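Local coordinates for uncharacterized protein (Bacteroides dorei DSM 17855, PDB 5TGF), which is of unknown function but is probably a beta-lactamase-related hydrolase and can bind calcium, at residues L179-S184 and Y210-K215; L203-N208 and F305-V310; A57-W62 and A292-N297. All coordinates share one frame; numbering follows the deposited sequence.

Interaction 1 (L179-S184 and Y210-K215); sequences LGMTHS and YIRFLK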
loop_
_atom_site.group_PDB
_atom_site.type_symbol
_atom_site.label_atom_id
_atom_site.label_comp_id
_atom_site.label_asym_id
_atom_site.label_seq_id
_atom_site.Cartn_x
_atom_site.Cartn_y
_atom_site.Cartn_z
ATOM N N LEU A 179 -9.932 13.561 -6.207
ATOM C CA LEU A 179 -9.923 12.509 -7.240
ATOM C C LEU A 179 -11.299 11.929 -7.586
ATOM O O LEU A 179 -11.418 11.099 -8.479
ATOM C CB LEU A 179 -8.973 11.371 -6.838
ATOM C CG LEU A 179 -7.496 11.777 -6.808
ATOM C CD1 LEU A 179 -6.622 10.628 -6.345
ATOM C CD2 LEU A 179 -7.003 12.326 -8.141
ATOM N N GLY A 180 -12.336 12.304 -6.845
ATOM C CA GLY A 180 -13.647 11.745 -7.052
ATOM C C GLY A 180 -13.792 10.293 -6.606
ATOM O O GLY A 180 -14.612 9.547 -7.154
HETATM N N MSE A 181 -13.002 9.889 -5.605
HETATM C CA MSE A 181 -13.172 8.590 -4.976
HETATM C C MSE A 181 -14.347 8.721 -4.005
HETATM O O MSE A 181 -14.243 9.434 -3.021
HETATM C CB MSE A 181 -11.900 8.176 -4.233
HETATM C CG MSE A 181 -10.718 7.906 -5.185
HETATM SE SE MSE A 181 -9.076 7.834 -4.086
HETATM C CE MSE A 181 -9.258 6.045 -3.319
ATOM N N THR A 182 -15.456 8.058 -4.262
ATOM C CA THR A 182 -16.657 8.310 -3.423
ATOM C C THR A 182 -17.081 7.196 -2.508
ATOM O O THR A 182 -18.040 7.374 -1.738
ATOM C CB THR A 182 -17.870 8.692 -4.282
ATOM O OG1 THR A 182 -18.080 7.683 -5.256
ATOM C CG2 THR A 182 -17.604 10.059 -4.947
ATOM N N HIS A 183 -16.400 6.058 -2.547
ATOM C CA HIS A 183 -16.786 4.944 -1.704
ATOM C C HIS A 183 -15.590 4.362 -0.945
ATOM O O HIS A 183 -15.521 3.159 -0.766
ATOM C CB HIS A 183 -17.426 3.847 -2.574
ATOM C CG HIS A 183 -18.667 4.288 -3.284
ATOM N ND1 HIS A 183 -18.686 4.588 -4.627
ATOM C CD2 HIS A 183 -19.923 4.518 -2.829
ATOM C CE1 HIS A 183 -19.905 4.975 -4.974
ATOM N NE2 HIS A 183 -20.666 4.961 -3.898
ATOM N N SER A 184 -14.627 5.193 -0.572
ATOM C CA SER A 184 -13.445 4.726 0.132
ATOM C C SER A 184 -13.344 5.280 1.547
ATOM O O SER A 184 -13.734 6.421 1.796
ATOM C CB SER A 184 -12.188 5.090 -0.651
ATOM O OG SER A 184 -12.184 4.433 -1.896
ATOM N N TYR A 210 -10.068 3.035 -6.650
ATOM C CA TYR A 210 -8.623 2.851 -6.554
ATOM C C TYR A 210 -7.928 3.100 -7.905
ATOM O O TYR A 210 -6.796 3.572 -7.960
ATOM C CB TYR A 210 -8.293 1.424 -6.035
ATOM C CG TYR A 210 -6.954 1.302 -5.354
ATOM C CD1 TYR A 210 -5.777 1.268 -6.092
ATOM C CD2 TYR A 210 -6.853 1.161 -3.973
ATOM C CE1 TYR A 210 -4.551 1.096 -5.480
ATOM C CE2 TYR A 210 -5.615 1.054 -3.354
ATOM C CZ TYR A 210 -4.474 1.026 -4.104
ATOM O OH TYR A 210 -3.247 0.954 -3.492
ATOM N N ILE A 211 -8.627 2.819 -8.996
ATOM C CA ILE A 211 -8.103 3.152 -10.325
ATOM C C ILE A 211 -7.865 4.671 -10.457
ATOM O O ILE A 211 -6.911 5.078 -11.095
ATOM C CB ILE A 211 -9.055 2.598 -11.426
ATOM C CG1 ILE A 211 -8.776 1.100 -11.650
ATOM C CG2 ILE A 211 -8.866 3.299 -12.769
ATOM C CD1 ILE A 211 -7.440 0.802 -12.350
ATOM N N ARG A 212 -8.741 5.496 -9.880
ATOM C CA ARG A 212 -8.519 6.958 -9.890
ATOM C C ARG A 212 -7.254 7.355 -9.169
ATOM O O ARG A 212 -6.487 8.225 -9.651
ATOM C CB ARG A 212 -9.713 7.740 -9.303
ATOM C CG ARG A 212 -11.016 7.561 -10.071
ATOM C CD ARG A 212 -12.206 7.967 -9.217
ATOM N NE ARG A 212 -13.435 7.881 -9.988
ATOM C CZ ARG A 212 -13.969 8.888 -10.659
ATOM N NH1 ARG A 212 -13.439 10.088 -10.600
ATOM N NH2 ARG A 212 -15.054 8.689 -11.371
ATOM N N PHE A 213 -7.016 6.719 -8.018
ATOM C CA PHE A 213 -5.790 6.898 -7.260
ATOM C C PHE A 213 -4.530 6.543 -8.071
ATOM O O PHE A 213 -3.583 7.319 -8.100
ATOM C CB PHE A 213 -5.829 6.021 -5.977
ATOM C CG PHE A 213 -4.540 6.030 -5.209
ATOM C CD1 PHE A 213 -4.160 7.138 -4.481
ATOM C CD2 PHE A 213 -3.648 4.959 -5.299
ATOM C CE1 PHE A 213 -2.943 7.175 -3.814
ATOM C CE2 PHE A 213 -2.419 4.982 -4.630
ATOM C CZ PHE A 213 -2.063 6.099 -3.885
ATOM N N LEU A 214 -4.534 5.362 -8.689
ATOM C CA LEU A 214 -3.383 4.876 -9.471
ATOM C C LEU A 214 -3.084 5.785 -10.697
ATOM O O LEU A 214 -1.925 6.097 -10.978
ATOM C CB LEU A 214 -3.617 3.440 -9.926
ATOM C CG LEU A 214 -3.440 2.341 -8.866
ATOM C CD1 LEU A 214 -3.890 1.012 -9.439
ATOM C CD2 LEU A 214 -2.018 2.280 -8.346
ATOM N N LYS A 215 -4.139 6.273 -11.340
ATOM C CA LYS A 215 -3.990 7.231 -12.444
ATOM C C LYS A 215 -3.229 8.471 -11.977
ATOM O O LYS A 215 -2.284 8.925 -12.643
ATOM C CB LYS A 215 -5.355 7.621 -13.005
ATOM C CG LYS A 215 -5.301 8.525 -14.241
ATOM C CD LYS A 215 -6.668 9.023 -14.687
ATOM C CE LYS A 215 -6.516 9.914 -15.933
ATOM N NZ LYS A 215 -7.818 10.467 -16.387
#

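Interaction 2 (L203-N208 and F305-V310); sequences LCTTLN and FFIAHV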
loop_
_atom_site.group_PDB
_atom_site.type_symbol
_atom_site.label_atom_id
_atom_site.label_comp_id
_atom_site.label_asym_id
_atom_site.label_seq_id
_atom_site.Cartn_x
_atom_site.Cartn_y
_atom_site.Cartn_z
ATOM N N LEU A 203 -8.170 0.096 4.897
ATOM C CA LEU A 203 -8.823 0.675 3.723
ATOM C C LEU A 203 -9.928 -0.216 3.147
ATOM O O LEU A 203 -9.742 -1.436 2.895
ATOM C CB LEU A 203 -7.792 1.014 2.625
ATOM C CG LEU A 203 -8.418 1.671 1.382
ATOM C CD1 LEU A 203 -9.004 3.045 1.704
ATOM C CD2 LEU A 203 -7.410 1.842 0.262
ATOM N N CYS A 204 -11.101 0.389 3.025
ATOM C CA CYS A 204 -12.218 -0.149 2.262
ATOM C C CYS A 204 -12.347 0.704 0.988
ATOM O O CYS A 204 -12.350 1.925 1.090
ATOM C CB CYS A 204 -13.484 -0.040 3.101
ATOM S SG CYS A 204 -14.905 -0.927 2.415
ATOM N N THR A 205 -12.398 0.063 -0.185
ATOM C CA THR A 205 -12.426 0.780 -1.454
ATOM C C THR A 205 -13.137 -0.026 -2.557
ATOM O O THR A 205 -13.756 -1.035 -2.304
ATOM C CB THR A 205 -11.009 1.214 -1.863
ATOM O OG1 THR A 205 -11.055 2.235 -2.878
ATOM C CG2 THR A 205 -10.171 0.059 -2.319
ATOM N N THR A 206 -13.120 0.514 -3.762
ATOM C CA THR A 206 -13.737 -0.146 -4.917
ATOM C C THR A 206 -12.723 -0.160 -6.045
ATOM O O THR A 206 -11.753 0.605 -6.025
ATOM C CB THR A 206 -14.991 0.615 -5.368
ATOM O OG1 THR A 206 -14.619 1.936 -5.772
ATOM C CG2 THR A 206 -16.012 0.743 -4.237
ATOM N N LEU A 207 -13.004 -0.934 -7.086
ATOM C CA LEU A 207 -12.197 -0.895 -8.287
ATOM C C LEU A 207 -12.155 0.519 -8.880
ATOM O O LEU A 207 -11.053 1.019 -9.166
ATOM C CB LEU A 207 -12.726 -1.854 -9.340
ATOM C CG LEU A 207 -11.978 -1.822 -10.687
ATOM C CD1 LEU A 207 -10.562 -2.357 -10.499
ATOM C CD2 LEU A 207 -12.713 -2.566 -11.791
ATOM N N ASN A 208 -13.325 1.176 -9.002
ATOM C CA ASN A 208 -13.400 2.485 -9.651
ATOM C C ASN A 208 -12.654 3.538 -8.843
ATOM O O ASN A 208 -11.911 4.317 -9.414
ATOM C CB ASN A 208 -14.861 2.916 -9.894
ATOM C CG ASN A 208 -15.548 2.077 -10.963
ATOM O OD1 ASN A 208 -14.888 1.446 -11.801
ATOM N ND2 ASN A 208 -16.885 2.014 -10.905
ATOM N N PHE A 305 -5.430 -2.763 -11.407
ATOM C CA PHE A 305 -5.871 -3.129 -10.065
ATOM C C PHE A 305 -6.777 -4.328 -10.194
ATOM O O PHE A 305 -7.745 -4.303 -10.975
ATOM C CB PHE A 305 -6.586 -1.964 -9.404
ATOM C CG PHE A 305 -7.028 -2.236 -7.982
ATOM C CD1 PHE A 305 -6.172 -2.870 -7.084
ATOM C CD2 PHE A 305 -8.212 -1.710 -7.503
ATOM C CE1 PHE A 305 -6.516 -3.051 -5.757
ATOM C CE2 PHE A 305 -8.582 -1.898 -6.185
ATOM C CZ PHE A 305 -7.747 -2.589 -5.310
ATOM N N PHE A 306 -6.455 -5.392 -9.464
ATOM C CA PHE A 306 -7.393 -6.498 -9.236
ATOM C C PHE A 306 -7.906 -6.406 -7.799
ATOM O O PHE A 306 -7.104 -6.377 -6.817
ATOM C CB PHE A 306 -6.692 -7.845 -9.466
ATOM C CG PHE A 306 -7.486 -9.045 -9.046
ATOM C CD1 PHE A 306 -8.560 -9.510 -9.822
ATOM C CD2 PHE A 306 -7.133 -9.769 -7.924
ATOM C CE1 PHE A 306 -9.253 -10.662 -9.451
ATOM C CE2 PHE A 306 -7.830 -10.890 -7.544
ATOM C CZ PHE A 306 -8.915 -11.325 -8.298
ATOM N N ILE A 307 -9.238 -6.380 -7.656
ATOM C CA ILE A 307 -9.871 -6.285 -6.338
ATOM C C ILE A 307 -10.724 -7.534 -6.073
ATOM O O ILE A 307 -11.460 -8.027 -6.945
ATOM C CB ILE A 307 -10.678 -4.989 -6.168
ATOM C CG1 ILE A 307 -11.016 -4.738 -4.705
ATOM C CG2 ILE A 307 -11.920 -4.989 -7.045
ATOM C CD1 ILE A 307 -11.711 -3.389 -4.483
ATOM N N ALA A 308 -10.562 -8.082 -4.872
ATOM C CA ALA A 308 -11.189 -9.285 -4.436
ATOM C C ALA A 308 -10.792 -9.541 -2.982
ATOM O O ALA A 308 -9.881 -8.882 -2.469
ATOM C CB ALA A 308 -10.768 -10.460 -5.311
ATOM N N HIS A 309 -11.474 -10.481 -2.344
ATOM C CA HIS A 309 -11.173 -10.866 -0.955
ATOM C C HIS A 309 -11.284 -12.386 -0.859
ATOM O O HIS A 309 -12.348 -12.966 -1.016
ATOM C CB HIS A 309 -12.092 -10.171 0.059
ATOM C CG HIS A 309 -11.630 -10.306 1.482
ATOM N ND1 HIS A 309 -11.478 -11.532 2.106
ATOM C CD2 HIS A 309 -11.210 -9.381 2.376
ATOM C CE1 HIS A 309 -10.994 -11.343 3.328
ATOM N NE2 HIS A 309 -10.806 -10.055 3.505
ATOM N N VAL A 310 -10.163 -13.032 -0.601
ATOM C CA VAL A 310 -10.095 -14.517 -0.531
ATOM C C VAL A 310 -11.098 -15.040 0.494
ATOM O O VAL A 310 -11.421 -14.373 1.510
ATOM C CB VAL A 310 -8.628 -14.983 -0.220
ATOM C CG1 VAL A 310 -8.303 -14.724 1.254
ATOM C CG2 VAL A 310 -8.386 -16.443 -0.585
#

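Interaction 3 (A57-W62 and A292-N297); sequences ASAGKW and AYPWIN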
loop_
_atom_site.group_PDB
_atom_site.type_symbol
_atom_site.label_atom_id
_atom_site.label_comp_id
_atom_site.label_asym_id
_atom_site.label_seq_id
_atom_site.Cartn_x
_atom_site.Cartn_y
_atom_site.Cartn_z
ATOM N N ALA A 57 -7.104 -4.415 2.809
ATOM C CA ALA A 57 -5.943 -4.612 3.690
ATOM C C ALA A 57 -4.740 -3.787 3.251
ATOM O O ALA A 57 -4.893 -2.586 3.042
ATOM C CB ALA A 57 -5.636 -6.094 3.781
ATOM N N SER A 58 -3.578 -4.401 3.020
ATOM C CA SER A 58 -2.361 -3.633 2.755
ATOM C C SER A 58 -2.354 -2.894 1.444
ATOM O O SER A 58 -1.458 -2.082 1.235
ATOM C CB SER A 58 -1.123 -4.496 2.840
ATOM O OG SER A 58 -0.995 -4.981 4.153
ATOM N N ALA A 59 -3.335 -3.114 0.572
ATOM C CA ALA A 59 -3.451 -2.233 -0.591
ATOM C C ALA A 59 -3.604 -0.772 -0.190
ATOM O O ALA A 59 -3.198 0.127 -0.937
ATOM C CB ALA A 59 -4.547 -2.686 -1.544
ATOM N N GLY A 60 -4.123 -0.534 1.014
ATOM C CA GLY A 60 -4.211 0.820 1.551
ATOM C C GLY A 60 -2.923 1.490 1.997
ATOM O O GLY A 60 -2.923 2.709 2.173
ATOM N N LYS A 61 -1.815 0.748 2.146
ATOM C CA LYS A 61 -0.553 1.371 2.569
ATOM C C LYS A 61 -0.113 2.429 1.558
ATOM O O LYS A 61 0.375 3.482 1.943
ATOM C CB LYS A 61 0.556 0.339 2.804
ATOM C CG LYS A 61 0.418 -0.446 4.094
ATOM C CD LYS A 61 1.607 -1.388 4.328
ATOM C CE LYS A 61 1.556 -2.090 5.677
ATOM N NZ LYS A 61 0.502 -3.126 5.814
ATOM N N TRP A 62 -0.306 2.132 0.281
ATOM C CA TRP A 62 0.057 3.051 -0.806
ATOM C C TRP A 62 -0.741 4.338 -0.686
ATOM O O TRP A 62 -0.203 5.424 -0.787
ATOM C CB TRP A 62 -0.191 2.384 -2.155
ATOM C CG TRP A 62 0.582 2.965 -3.329
ATOM C CD1 TRP A 62 1.291 4.168 -3.394
ATOM C CD2 TRP A 62 0.748 2.340 -4.593
ATOM N NE1 TRP A 62 1.900 4.287 -4.624
ATOM C CE2 TRP A 62 1.562 3.198 -5.386
ATOM C CE3 TRP A 62 0.289 1.142 -5.129
ATOM C CZ2 TRP A 62 1.922 2.879 -6.693
ATOM C CZ3 TRP A 62 0.683 0.797 -6.401
ATOM C CH2 TRP A 62 1.511 1.669 -7.174
ATOM N N ALA A 292 -6.119 -8.353 -3.086
ATOM C CA ALA A 292 -6.075 -7.065 -3.760
ATOM C C ALA A 292 -4.638 -6.803 -4.257
ATOM O O ALA A 292 -3.662 -6.946 -3.485
ATOM C CB ALA A 292 -6.514 -5.946 -2.820
ATOM N N TYR A 293 -4.508 -6.445 -5.521
ATOM C CA TYR A 293 -3.193 -6.227 -6.146
ATOM C C TYR A 293 -3.258 -5.017 -7.079
ATOM O O TYR A 293 -3.708 -5.144 -8.239
ATOM C CB TYR A 293 -2.780 -7.439 -6.934
ATOM C CG TYR A 293 -1.385 -7.308 -7.530
ATOM C CD1 TYR A 293 -0.246 -7.379 -6.721
ATOM C CD2 TYR A 293 -1.207 -7.202 -8.888
ATOM C CE1 TYR A 293 1.026 -7.266 -7.269
ATOM C CE2 TYR A 293 0.044 -7.092 -9.444
ATOM C CZ TYR A 293 1.164 -7.135 -8.630
ATOM O OH TYR A 293 2.415 -6.998 -9.221
ATOM N N PRO A 294 -2.792 -3.874 -6.598
ATOM C CA PRO A 294 -2.567 -2.733 -7.429
ATOM C C PRO A 294 -1.116 -2.632 -7.902
ATOM O O PRO A 294 -0.187 -2.870 -7.121
ATOM C CB PRO A 294 -2.916 -1.584 -6.494
ATOM C CG PRO A 294 -2.462 -2.069 -5.133
ATOM C CD PRO A 294 -2.507 -3.570 -5.178
ATOM N N TRP A 295 -0.903 -2.229 -9.147
ATOM C CA TRP A 295 0.459 -2.027 -9.609
ATOM C C TRP A 295 0.595 -0.987 -10.691
ATOM O O TRP A 295 -0.373 -0.679 -11.423
ATOM C CB TRP A 295 1.059 -3.341 -10.078
ATOM C CG TRP A 295 0.720 -3.731 -11.481
ATOM C CD1 TRP A 295 1.558 -3.679 -12.560
ATOM C CD2 TRP A 295 -0.492 -4.342 -11.947
ATOM N NE1 TRP A 295 0.900 -4.125 -13.691
ATOM C CE2 TRP A 295 -0.328 -4.600 -13.335
ATOM C CE3 TRP A 295 -1.700 -4.711 -11.330
ATOM C CZ2 TRP A 295 -1.351 -5.163 -14.135
ATOM C CZ3 TRP A 295 -2.720 -5.270 -12.119
ATOM C CH2 TRP A 295 -2.519 -5.519 -13.503
ATOM N N ILE A 296 1.825 -0.522 -10.838
ATOM C CA ILE A 296 2.227 0.287 -11.976
ATOM C C ILE A 296 3.483 -0.364 -12.562
ATOM O O ILE A 296 4.409 -0.740 -11.817
ATOM C CB ILE A 296 2.538 1.710 -11.541
ATOM C CG1 ILE A 296 1.263 2.442 -11.120
ATOM C CG2 ILE A 296 3.271 2.473 -12.624
ATOM C CD1 ILE A 296 1.554 3.817 -10.550
ATOM N N ASN A 297 3.522 -0.504 -13.892
ATOM C CA ASN A 297 4.747 -0.875 -14.608
ATOM C C ASN A 297 5.095 0.235 -15.603
ATOM O O ASN A 297 4.396 0.431 -16.631
ATOM C CB ASN A 297 4.603 -2.226 -15.302
ATOM C CG ASN A 297 5.923 -2.703 -15.933
ATOM O OD1 ASN A 297 6.531 -2.000 -16.743
ATOM N ND2 ASN A 297 6.391 -3.862 -15.516
#

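Interaction 1 (L179-S184 and Y210-K215)
The chain leaves helix 167-179 at Gly180 and runs past one side of helix 207-218. Gly180 has positive phi, and two bonds back into the last turn make the helix end a Schellman motif. The tight, buried part of the contact is apolar. Leu179 points its CB toward the helix, with CG beside the backbone N and anti to the carbonyl carbon (chi1 -67°). The Leu179 CD1 branch rests on the helix backbone, 3.9 Å from Phe213 CA. In Met181, a selenomethionine, the same chi1 and a near-anti chi2 (166°) carry SE toward the helix. Met181 SE lies 4.2 Å from Phe213 CB. The two side chains run alongside each other and point the same way. The Phe213 ring leads away from the loop and meets Trp62 edge-to-face. Phe171 and Ala176 of helix 167-179 also pack on Met181.

The solvent side is carried mainly by Arg212, with the Gly180 backbone. Exposed Arg212 is extended from CG to NE and lies across the C-terminal end of helix 167-179. Arg212 NH1 donates a hydrogen bond to Leu179 O at 3.1 Å, with an N-H...O angle of 158°. The donor lies in the carbonyl plane, on a lone pair, and the oxygen lies near the guanidinium plane. Gly180 O sits over one guanidinium face, offset toward the rim. Gly180 O is 3.5 Å from Arg212 NE, but the angle is too poor for a hydrogen bond. Glycine has no side chain where Arg212 passes. Further along the loop, Asp209 accepts bonds from the backbone N atoms of Thr182 and His183. The C-terminal end of a helix carries partial negative charge, so the cationic guanidinium probably also gains electrostatically from its place there.

Interaction 2 (L203-N208 and F305-V310)
Apolar packing carries this contact, and no hydrogen bond crosses it. Leu207, in the first turn of helix 207-218, meets two residues of strand 302-307. Its CG stands anti to the backbone N (chi1 177°). With chi2 at 67°, this brings Leu207 CD1 to 3.9 Å from Phe305 CD2, and the two side chains slide past each other in opposite directions. The CB of Leu207 meets Ile307 CG2 at 4.0 Å. Ile307 reaches across with an extended chain, both chi angles near 180°. Ala30 and Cys32 of strand 28-35 also pack on Leu207.

Side chains also touch backbone. Ile307 CD1 ends 3.7 Å from Thr206 C and 3.8 Å from Thr205 O. Leu207 CD1 comes to 3.5 Å from Phe305 O. At the ring edge, Phe305 CE2 lies 4.0 Å from Thr206 O, near the ring plane.

The polar groups bond to other partners. Thr206 is the N-cap of the helix, and its OG1 bonds to Asp209 N. Thr205 OG1 bonds to Ser184 OG. No polar bond crosses, so burial of the Leu207, Phe305 and Ile307 side chains holds the start of helix 207-218 against the sheet.

Interaction 3 (A57-W62 and A292-N297)
The backbone of 57-62 turns into helix 60-74 while strand 293-297 passes beside it, with the CA atoms of Ala59 and Ala292 6.3 Å apart. No hydrogen bond joins the two segments. At one end the packing is between small groups. The methyl groups of Ala59 and Ala292 meet tip to tip, CB to CB at 4.0 Å. The same Ala59 CB also lies 4.2 Å from Pro294 CG.

Trp62 fills the other end. Its CG is anti to the backbone N (chi1 -158°), which sends the six-membered ring toward the strand. Trp62 CZ3 comes edge-on to the strand backbone, 3.8 Å from Pro294 O, and the CA of Trp295 also lies near the ring plane. Pro294 CG touches Trp62 CE3 at 4.2 Å. The Ile296 side chain crosses the tryptophan at about a right angle, with Ile296 CD1 4.0 Å from Trp62 CZ2. All the residues in contact are buried.

Ser58 and Lys61 are consistent with the SxxK pattern of serine beta-lactamases and related penicillin-recognising enzymes. Tyr147 OH bonds to both Ser58 OG and Lys61 NZ. By analogy with that family, Ser58 would be the nucleophile, which would place this contact behind a probable active site.

Helix 207-218 flanks the contact, with Tyr210 and Leu214 on Trp62 and Tyr210 also on Pro294. In the antiparallel sheet, strand 293-297 lies between strands 302-307 and 281-285, while Trp295 turns away from Trp62 to pack on helix 328-337.

How the interactions relate
The three contacts lie within the beta-lactamase-like fold, their centres 9 to 13 Å apart. Interactions 1 and 2 share helix 207-218. Interactions 2 and 3 reach neighbouring strands of the six-stranded antiparallel sheet, 302-307 and 293-297, joined by a probable hydrogen bond from Tyr293 N to Phe306 O (2.9 Å). Tyr210 ties all three: it stacks on Phe305, packs on Pro294, and its OH probably bonds to Ala59 O. Along the chain, interaction 1 is nested inside the loop closed by interaction 3, while interaction 2 crosses both. Distant parts of the sequence thus meet around the helix start bearing the SxxK pattern.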